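Local structure of ZINC phosphodiesterase ELAC protein 1 (Homo sapiens, 3ZWF) at residues T54-T59 with P70-T75; D268-E273 with T297-C302; S290-A295 with L307-F312. The protein cleaves RNA as a zinc-dependent phosphodiesterase of the RNase Z family, with some tRNA 3'-processing activity, and removes 2',3'-cyclic phosphates from tRNAs during tRNA repair. All coordinates share one frame; numbering follows the deposited sequence. Where two conformers were deposited one is given.

Contact 1 of 3, residues T54-T59 with P70-T75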
# COMPACT_ATOMS: atom_id res chain seq x y z
N THR A 54 -10.50 -0.67 16.44
CA THR A 54 -11.95 -0.46 16.32
C THR A 54 -12.35 0.81 15.55
O THR A 54 -13.49 0.95 15.08
CB THR A 54 -12.59 -0.38 17.69
OG1 THR A 54 -11.96 0.66 18.45
CG2 THR A 54 -12.42 -1.68 18.45
N LYS A 55 -11.40 1.73 15.43
CA LYS A 55 -11.62 2.97 14.71
C LYS A 55 -10.36 3.39 13.98
O LYS A 55 -9.25 3.17 14.46
CB LYS A 55 -12.05 4.11 15.66
CG LYS A 55 -13.30 3.80 16.48
CD LYS A 55 -13.80 5.01 17.28
CE LYS A 55 -14.82 4.59 18.35
NZ LYS A 55 -16.00 3.98 17.74
N ILE A 56 -10.57 4.04 12.84
CA ILE A 56 -9.52 4.57 12.00
C ILE A 56 -9.87 5.98 11.57
O ILE A 56 -11.00 6.25 11.14
CB ILE A 56 -9.30 3.63 10.74
CG1 ILE A 56 -8.97 2.21 11.23
CG2 ILE A 56 -8.19 4.16 9.85
CD1 ILE A 56 -8.91 1.15 10.14
N PHE A 57 -8.91 6.88 11.70
CA PHE A 57 -9.07 8.27 11.39
C PHE A 57 -8.02 8.67 10.36
O PHE A 57 -6.83 8.55 10.63
CB PHE A 57 -8.91 9.15 12.67
CG PHE A 57 -9.82 8.77 13.81
CD1 PHE A 57 -9.53 7.73 14.68
CD2 PHE A 57 -11.00 9.50 14.02
CE1 PHE A 57 -10.38 7.38 15.70
CE2 PHE A 57 -11.85 9.15 15.04
CZ PHE A 57 -11.54 8.11 15.91
N ILE A 58 -8.47 9.22 9.24
CA ILE A 58 -7.55 9.65 8.16
C ILE A 58 -7.53 11.15 8.01
O ILE A 58 -8.60 11.79 7.86
CB ILE A 58 -7.97 9.00 6.78
CG1 ILE A 58 -7.99 7.47 6.86
CG2 ILE A 58 -7.04 9.48 5.66
CD1 ILE A 58 -6.65 6.78 7.24
N THR A 59 -6.34 11.74 8.15
CA THR A 59 -6.19 13.23 8.22
C THR A 59 -6.38 13.91 6.87
O THR A 59 -6.93 14.98 6.78
CB THR A 59 -4.85 13.66 8.75
OG1 THR A 59 -3.80 13.11 7.94
CG2 THR A 59 -4.67 13.21 10.23
N PRO A 70 -6.44 -0.33 2.39
CA PRO A 70 -7.06 -1.56 1.85
C PRO A 70 -6.38 -2.82 2.35
O PRO A 70 -7.05 -3.79 2.74
CB PRO A 70 -6.87 -1.39 0.34
CG PRO A 70 -6.88 0.06 0.13
CD PRO A 70 -6.13 0.63 1.32
N GLY A 71 -5.04 -2.79 2.33
CA GLY A 71 -4.25 -3.90 2.83
C GLY A 71 -4.52 -4.21 4.27
O GLY A 71 -4.68 -5.36 4.64
N LEU A 72 -4.55 -3.16 5.09
CA LEU A 72 -4.84 -3.31 6.51
C LEU A 72 -6.20 -4.00 6.74
O LEU A 72 -6.29 -4.91 7.55
CB LEU A 72 -4.77 -1.98 7.22
CG LEU A 72 -5.07 -2.02 8.72
CD1 LEU A 72 -4.08 -2.90 9.50
CD2 LEU A 72 -5.11 -0.60 9.28
N LEU A 73 -7.25 -3.53 6.07
CA LEU A 73 -8.59 -4.11 6.26
C LEU A 73 -8.59 -5.57 5.85
O LEU A 73 -9.13 -6.43 6.55
CB LEU A 73 -9.65 -3.34 5.45
CG LEU A 73 -9.85 -1.87 5.88
CD1 LEU A 73 -10.81 -1.12 4.98
CD2 LEU A 73 -10.23 -1.73 7.39
N CYS A 74 -7.96 -5.87 4.72
CA CYS A 74 -7.89 -7.25 4.21
C CYS A 74 -7.24 -8.18 5.22
O CYS A 74 -7.72 -9.27 5.50
CB CYS A 74 -7.13 -7.32 2.88
SG CYS A 74 -8.00 -6.69 1.53
N THR A 75 -6.13 -7.73 5.77
CA THR A 75 -5.34 -8.54 6.69
C THR A 75 -6.07 -8.72 8.03
O THR A 75 -6.12 -9.82 8.58
CB THR A 75 -3.88 -7.99 6.76
OG1 THR A 75 -3.30 -8.08 5.45
CG2 THR A 75 -3.04 -8.77 7.74
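Ile56, Leu72 and Leu73 make the whole of this contact, and its chemistry is purely apolar. One methyl of the strand, Ile56 CD1, faces one methyl from each of two successive residues of the helix: Leu73 CD2 lies 4.2 Å from Ile56 CD1, and Leu72 CD2 is 4.3 Å from the same Ile56 CD1. Only the longer branch of Ile56 reaches the helix. CG1 stands opposite the carbonyl carbon (chi1 -57°) and the chain stays extended beyond it, which carries CD1 out toward the helix. Leu72 has its first bond from the backbone directed at the strand, whereas Leu73 starts out across that direction and makes its approach with CD2. Only 78 Å² is buried between the segments, and the closest CA pair, Ile56 and Leu73, is 10.4 Å apart; the two elements therefore meet through the ends of long side chains, with their backbones well separated.

No hydrogen bond crosses the contact. The polar bonding runs within the helix and within the sheet: Cys74 N donates to Pro70 O (3.0 Å), and the backbone of Ile56 pairs with Glu90 and Tyr92 of strand 89-94.

Other apolar groups surround the three residues. Leu72 also touches Leu32 and Leu43, and Leu73 touches Ile101 and Phe114. The arrangement is helix-on-sheet packing in the metallo-beta-lactamase fold, with helix 69-79 laid over strand 53-57, which leads into the zinc ligands His60, His62, Asp64 and His65 of the superfamily's His-x-His-x-Asp-His motif.

Contact 2 of 3, residues D268-E273 with T297-C302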
# COMPACT_ATOMS: atom_id res chain seq x y z
N ASP A 268 -2.72 17.26 26.57
CA ASP A 268 -1.72 16.47 27.29
C ASP A 268 -0.65 15.95 26.38
O ASP A 268 0.51 15.83 26.78
CB ASP A 268 -2.40 15.33 28.03
CG ASP A 268 -3.31 15.84 29.11
OD1 ASP A 268 -2.80 16.36 30.11
OD2 ASP A 268 -4.53 15.79 28.91
N LEU A 269 -1.05 15.65 25.15
CA LEU A 269 -0.13 15.31 24.08
C LEU A 269 -0.62 15.95 22.80
O LEU A 269 -1.80 15.83 22.44
CB LEU A 269 -0.03 13.80 23.96
CG LEU A 269 1.20 13.34 23.17
CD1 LEU A 269 2.41 13.49 24.06
CD2 LEU A 269 1.07 11.91 22.63
N LEU A 270 0.26 16.67 22.13
CA LEU A 270 0.00 17.27 20.83
C LEU A 270 1.00 16.69 19.81
O LEU A 270 2.20 16.85 19.99
CB LEU A 270 0.15 18.78 20.89
CG LEU A 270 0.10 19.57 19.58
CD1 LEU A 270 -1.19 19.32 18.86
CD2 LEU A 270 0.24 21.06 19.92
N ILE A 271 0.49 16.01 18.80
CA ILE A 271 1.30 15.39 17.70
C ILE A 271 1.18 16.27 16.46
O ILE A 271 0.08 16.57 15.98
CB ILE A 271 0.87 13.99 17.39
CG1 ILE A 271 0.92 13.11 18.64
CG2 ILE A 271 1.72 13.41 16.16
CD1 ILE A 271 0.47 11.70 18.36
N HIS A 272 2.33 16.78 16.02
CA HIS A 272 2.39 17.76 14.95
C HIS A 272 3.53 17.37 13.98
O HIS A 272 4.58 16.90 14.38
CB HIS A 272 2.67 19.16 15.55
CG HIS A 272 2.32 20.30 14.66
ND1 HIS A 272 3.00 20.58 13.48
CD2 HIS A 272 1.39 21.29 14.80
CE1 HIS A 272 2.45 21.65 12.92
NE2 HIS A 272 1.49 22.10 13.70
N GLU A 273 3.30 17.63 12.70
CA GLU A 273 4.41 17.45 11.74
C GLU A 273 5.52 18.51 11.86
O GLU A 273 5.34 19.64 12.29
CB GLU A 273 3.91 17.46 10.31
CG GLU A 273 3.38 18.80 9.83
CD GLU A 273 3.82 19.04 8.40
OE1 GLU A 273 5.04 19.26 8.18
OE2 GLU A 273 2.98 18.91 7.49
N THR A 297 5.53 27.00 18.11
CA THR A 297 4.76 28.21 18.30
C THR A 297 3.27 27.85 18.49
O THR A 297 2.58 28.41 19.37
CB THR A 297 4.94 29.15 17.10
OG1 THR A 297 6.28 29.62 17.07
CG2 THR A 297 4.00 30.38 17.20
N PHE A 298 2.78 26.91 17.69
CA PHE A 298 1.40 26.42 17.87
C PHE A 298 1.20 25.71 19.22
O PHE A 298 0.20 25.93 19.90
CB PHE A 298 0.96 25.49 16.74
CG PHE A 298 -0.44 24.99 16.91
CD1 PHE A 298 -1.53 25.87 16.79
CD2 PHE A 298 -0.67 23.68 17.28
CE1 PHE A 298 -2.82 25.40 16.95
CE2 PHE A 298 -1.98 23.21 17.41
CZ PHE A 298 -3.05 24.07 17.26
N ALA A 299 2.18 24.88 19.61
CA ALA A 299 2.12 24.19 20.93
C ALA A 299 2.08 25.18 22.10
O ALA A 299 1.32 24.99 23.07
CB ALA A 299 3.31 23.28 21.11
N LYS A 300 2.87 26.23 21.99
CA LYS A 300 2.89 27.33 23.00
C LYS A 300 1.56 28.09 23.02
O LYS A 300 1.00 28.40 24.08
CB LYS A 300 4.09 28.27 22.72
CG LYS A 300 5.42 27.72 23.23
N LEU A 301 1.02 28.37 21.84
CA LEU A 301 -0.25 29.07 21.74
C LEU A 301 -1.41 28.28 22.39
O LEU A 301 -2.26 28.88 23.09
CB LEU A 301 -0.56 29.43 20.29
CG LEU A 301 -1.79 30.28 19.97
CD1 LEU A 301 -1.64 31.70 20.49
CD2 LEU A 301 -2.05 30.24 18.45
N CYS A 302 -1.42 26.96 22.23
CA CYS A 302 -2.41 26.03 22.82
C CYS A 302 -2.14 25.58 24.24
O CYS A 302 -2.93 24.81 24.80
CB CYS A 302 -2.46 24.74 22.02
SG CYS A 302 -2.97 24.99 20.36
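Leu270 and Phe298 meet with their side chains at about a right angle, and Leu270 CD2 is the atom that does most of the touching. It stands 3.8 Å from Phe298 CD2, on an oblique approach to the ring, and reaches the helix backbone as well, where Ala299 CA is also 3.8 Å from Leu270 CD2. Ala299 CB, 4.0 Å from Leu270 CD2, completes the setting of this methyl between the aromatic ring and the small residue next to it. The short side chain of Ala299 is consistent with the close approach of the backbones here: Leu270 and Ala299 form the nearest CA pair, at 7.2 Å.

His272, two residues along the strand and also pointing at the helix, comes to the same part of the phenyl ring. Phe298 CD2 lies near the imidazole plane, at its edge, 4.0 Å from His272 CD2, and the two side chains run at a slant to each other. CG of Phe298 is anti to the backbone N (chi1 -180°), a setting that extends the ring from the helix toward Leu270 and His272. The imidazole has its own restraint: ND1 donates to Glu273 O at 2.8 Å, with an N-H...O angle of 162°, and the acceptor uses a lone pair in its carbonyl plane. Because that oxygen lies close to the ring plane, the bond should limit rotation of the imidazole and keep its CD2 side turned to Phe298.

Strand 269-273 and residues 297-301 run nearly antiparallel, at 154°, their axes 10.2 Å apart. Helix 292-301 belongs to the beta-alpha-beta crossover of the metallo-beta-lactamase fold that joins strand 269-273 to its parallel neighbour 306-310, and here packs back on the first strand. Strand 245-249 flanks the other edge.

Contact 3 of 3, residues S290-A295 with L307-F312. With ZN (zinc ion), chain D.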
# COMPACT_ATOMS: atom_id res chain seq x y z
N SER A 290 5.11 22.21 7.83
CA SER A 290 5.63 22.98 8.99
C SER A 290 7.07 22.62 9.31
O SER A 290 7.61 21.56 8.93
CB SER A 290 4.77 22.68 10.20
OG SER A 290 3.47 23.20 10.04
N THR A 291 7.70 23.53 10.03
CA THR A 291 9.03 23.31 10.56
C THR A 291 8.94 23.26 12.11
O THR A 291 7.87 23.51 12.67
CB THR A 291 9.98 24.42 10.12
OG1 THR A 291 9.60 25.64 10.77
CG2 THR A 291 9.97 24.60 8.60
N PRO A 292 10.04 22.91 12.79
CA PRO A 292 9.88 22.79 14.24
C PRO A 292 9.46 24.09 14.95
O PRO A 292 8.69 24.03 15.89
CB PRO A 292 11.27 22.37 14.70
CG PRO A 292 11.79 21.55 13.55
CD PRO A 292 11.32 22.30 12.34
N GLN A 293 9.95 25.22 14.47
CA GLN A 293 9.55 26.50 15.09
C GLN A 293 8.06 26.77 14.90
O GLN A 293 7.40 27.32 15.77
CB GLN A 293 10.38 27.66 14.57
CG GLN A 293 10.12 28.99 15.35
CD GLN A 293 10.25 28.92 16.88
OE1 GLN A 293 9.24 29.15 17.62
NE2 GLN A 293 11.46 28.65 17.38
N MET A 294 7.50 26.35 13.77
CA MET A 294 6.07 26.59 13.52
C MET A 294 5.23 25.71 14.44
O MET A 294 4.22 26.18 15.04
CB MET A 294 5.70 26.30 12.05
CG MET A 294 6.37 27.24 11.07
SD MET A 294 6.27 26.66 9.37
CE MET A 294 4.47 26.51 9.16
N ALA A 295 5.67 24.47 14.61
CA ALA A 295 4.99 23.52 15.48
C ALA A 295 5.06 23.99 16.95
O ALA A 295 4.07 23.95 17.68
CB ALA A 295 5.56 22.13 15.34
N LEU A 307 4.72 18.26 23.29
CA LEU A 307 4.69 18.30 21.83
C LEU A 307 5.53 17.15 21.29
O LEU A 307 6.64 16.99 21.70
CB LEU A 307 5.24 19.64 21.30
CG LEU A 307 5.39 19.84 19.80
CD1 LEU A 307 4.02 19.67 19.00
CD2 LEU A 307 6.08 21.16 19.51
N VAL A 308 4.94 16.37 20.40
CA VAL A 308 5.67 15.30 19.70
C VAL A 308 5.69 15.67 18.23
O VAL A 308 4.66 15.83 17.60
CB VAL A 308 5.04 13.90 19.88
CG1 VAL A 308 5.95 12.82 19.17
CG2 VAL A 308 4.84 13.58 21.33
N LEU A 309 6.90 15.74 17.67
CA LEU A 309 7.10 16.05 16.25
C LEU A 309 7.29 14.76 15.47
O LEU A 309 7.89 13.80 15.97
CB LEU A 309 8.33 16.95 16.09
CG LEU A 309 8.22 18.33 16.81
CD1 LEU A 309 9.42 19.16 16.48
CD2 LEU A 309 6.95 19.06 16.41
N THR A 310 6.72 14.76 14.29
CA THR A 310 6.74 13.58 13.43
C THR A 310 6.67 14.01 11.99
O THR A 310 6.79 15.18 11.66
CB THR A 310 5.63 12.59 13.85
OG1 THR A 310 5.84 11.30 13.25
CG2 THR A 310 4.24 13.13 13.50
N HIS A 311 6.56 13.02 11.09
CA HIS A 311 6.50 13.29 9.64
C HIS A 311 7.72 14.02 9.15
O HIS A 311 7.63 15.01 8.45
CB HIS A 311 5.21 14.05 9.27
CG HIS A 311 4.83 14.01 7.82
ND1 HIS A 311 5.24 14.96 6.91
CD2 HIS A 311 3.97 13.21 7.15
CE1 HIS A 311 4.71 14.70 5.72
NE2 HIS A 311 3.90 13.67 5.86
N PHE A 312 8.88 13.45 9.46
CA PHE A 312 10.15 13.98 9.05
C PHE A 312 10.58 13.61 7.63
O PHE A 312 10.35 12.50 7.20
CB PHE A 312 11.23 13.49 10.02
CG PHE A 312 11.02 13.90 11.46
CD1 PHE A 312 11.18 15.21 11.83
CD2 PHE A 312 10.69 12.96 12.44
CE1 PHE A 312 10.96 15.60 13.14
CE2 PHE A 312 10.47 13.33 13.76
CZ PHE A 312 10.65 14.64 14.12
ZN ZN D . 2.35 13.40 4.33
O HOH W 1 1.02 13.64 2.63
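In this part of the metallo-beta-lactamase fold, the start of helix 292-301 packs on strand 306-310, whose end leads directly into the zinc site. The connection is an apolar one. Leu309 meets the first turn of the helix with both methyls: CD2 is 3.5 Å from Ala295 CB, a close approach, and CD1 lies 4.1 Å from Pro292 CB. With CG anti to the carbonyl carbon (chi1 -62°), the side chain turns to the helix and its two methyls meet residues three apart in the helix. Leu307 meets the same alanine by another route, with CD2 3.9 Å from Ala295 O and 4.3 Å from Ala295 CB. No hydrogen bond joins the segments.

Thr291 is the N-cap residue. Its carbonyl oxygen accepts Ala295 N at 3.1 Å, and its OG1 is bonded to Asp278, which also receives Gln293 N. A weak bond from Thr291 N to Met294 SD lies within the same turn.

Beyond the strand, His311 adopts positive backbone angles (phi 60°, psi 54°) as the chain turns to the metals. Asp64, His65 and Asp251 share its zinc ion, and Thr275 OG1 is hydrogen-bonded to His311 ND1, a second-shell bond that should steady the ring. The other ring nitrogen, His311 NE2, binds the zinc ion at 2.2 Å, and water 1 coordinates the same metal.

Overall arrangement
All three contacts are largely buried and apolar, without a hydrogen bond between their segments, but contact 1 lies across the chain's centre from contacts 2 and 3. It belongs to one sheet of the fold, about 25 Å between centres from contact 3, and buries roughly half as much surface as either of the others. Contacts 2 and 3 share helix 292-301 and use adjacent parallel strands of the second sheet; Leu270 O and Val308 N, 2.8 Å apart, are probably hydrogen-bonded between them. Contact 2 adds aromatic packing to the aliphatic kind. Contact 3 includes a partly exposed proline, and its strand segment ends in the zinc ligand His311, whereas in contact 1 the Ile56 side chain is still about 10 Å from that of His65.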